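Local coordinates for ferric uptake regulation protein (Helicobacter pylori, PDB 2XIG) that acts as a global transcriptional repressor, using ferrous iron as cofactor to bind the operators of the genes it controls, at the interface of chains A and B. Residues are numbered along the deposited sequence; one frame, centred on the assembly and turned at random. Chains: chain A/B, Ferric uptake regulation protein.

The interface of chains A and B. Residues chain A 65, 69; chain B 21-23.
A:Tyr65 and A:Asn69 lie one turn apart on helix 61-73 and meet B:Asn21, B:Gly22 and B:Leu23, in the loop running from the end of the first helix towards helix 26-39. A:Tyr65 turns one ring face to this loop. B:Leu23 reaches the base of that face with one methyl, CD2, which sits 3.7 Å from ring atom CG and also touches CB. The two side chains run past each other in opposite directions. Towards the rim, the backbone carbonyl of B:Gly22 lies over the same face, with O 3.8 Å above the ring plane. The backbone O of B:Asn21 stands obliquely above the rim on the same face, 3.4 Å from CE1 of A:Tyr65.

The polar contact joins two carboxamides. A:Asn69 donates ND2 to OD1 of B:Asn21 over 3.0 Å, and the bond is almost straight (178° at H). OD1 lies in the A:Asn69 amide plane, and the donor approaches nearly along the C=O direction of B:Asn21. The two amide planes are 30° apart. In both asparagines CG is anti to the backbone carbonyl carbon, which sets each amide beside its own backbone N, and chi2 then turns ND2 and OD1 towards each other.

Helix 61-73 is the recognition helix of the winged-helix DNA-binding region. The contact joins two DNA-binding regions, so it is probably not the homodimer interface; it may link dimers in the assembly or crystal. It covers a tyrosine that probably faces the operator.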
ATOM      1  N   TYR A  65       5.661   8.138  15.012  1.00 43.29           N
ATOM      2  CA  TYR A  65       6.009   7.637  13.684  1.00 42.66           C
ATOM      3  C   TYR A  65       5.461   6.230  13.451  1.00 42.35           C
ATOM      4  O   TYR A  65       4.981   5.916  12.359  1.00 42.38           O
ATOM      5  CB  TYR A  65       7.522   7.661  13.461  1.00 48.32           C
ATOM      6  CG  TYR A  65       8.032   8.974  12.911  1.00 53.06           C
ATOM      7  CD1 TYR A  65       7.733   9.368  11.613  1.00 55.99           C
ATOM      8  CD2 TYR A  65       8.814   9.817  13.687  1.00 56.28           C
ATOM      9  CE1 TYR A  65       8.198  10.568  11.104  1.00 59.82           C
ATOM     10  CE2 TYR A  65       9.283  11.021  13.187  1.00 59.81           C
ATOM     11  CZ  TYR A  65       8.973  11.391  11.894  1.00 61.90           C
ATOM     12  OH  TYR A  65       9.440  12.587  11.389  1.00 64.62           O
ATOM     13  N   ASN A  69       2.756   5.735  10.576  1.00 41.01           N
ATOM     14  CA  ASN A  69       3.021   4.723   9.560  1.00 45.93           C
ATOM     15  C   ASN A  69       1.907   3.687   9.503  1.00 48.48           C
ATOM     16  O   ASN A  69       1.480   3.273   8.424  1.00 50.18           O
ATOM     17  CB  ASN A  69       4.380   4.056   9.786  1.00 55.16           C
ATOM     18  CG  ASN A  69       5.529   4.847   9.166  1.00 59.87           C
ATOM     19  OD1 ASN A  69       5.950   5.879   9.695  1.00 62.14           O
ATOM     20  ND2 ASN A  69       6.040   4.359   8.040  1.00 57.34           N
TER
ATOM     21  N   ASN B  21      11.648   8.270   5.648  1.00 57.14           N
ATOM     22  CA  ASN B  21      10.648   8.214   6.710  1.00 55.26           C
ATOM     23  C   ASN B  21      11.064   9.021   7.935  1.00 60.96           C
ATOM     24  O   ASN B  21      10.294   9.157   8.888  1.00 62.83           O
ATOM     25  CB  ASN B  21      10.368   6.766   7.126  1.00 53.39           C
ATOM     26  CG  ASN B  21       9.369   6.076   6.217  1.00 49.49           C
ATOM     27  OD1 ASN B  21       8.258   5.746   6.636  1.00 48.57           O
ATOM     28  ND2 ASN B  21       9.756   5.857   4.966  1.00 46.17           N
ATOM     29  N   GLY B  22      12.284   9.548   7.906  1.00 62.62           N
ATOM     30  CA  GLY B  22      12.830  10.285   9.030  1.00 62.87           C
ATOM     31  C   GLY B  22      12.884   9.430  10.280  1.00 66.64           C
ATOM     32  O   GLY B  22      12.598   9.904  11.378  1.00 69.23           O
ATOM     33  N   LEU B  23      13.254   8.165  10.107  1.00 66.54           N
ATOM     34  CA  LEU B  23      13.252   7.203  11.206  1.00 65.25           C
ATOM     35  C   LEU B  23      14.630   6.996  11.814  1.00 68.25           C
ATOM     36  O   LEU B  23      15.599   7.648  11.432  1.00 67.57           O
ATOM     37  CB  LEU B  23      12.696   5.858  10.742  1.00 59.91           C
ATOM     38  CG  LEU B  23      11.221   5.861  10.363  1.00 57.50           C
ATOM     39  CD1 LEU B  23      10.724   4.440  10.186  1.00 57.68           C
ATOM     40  CD2 LEU B  23      10.408   6.596  11.416  1.00 57.36           C
TER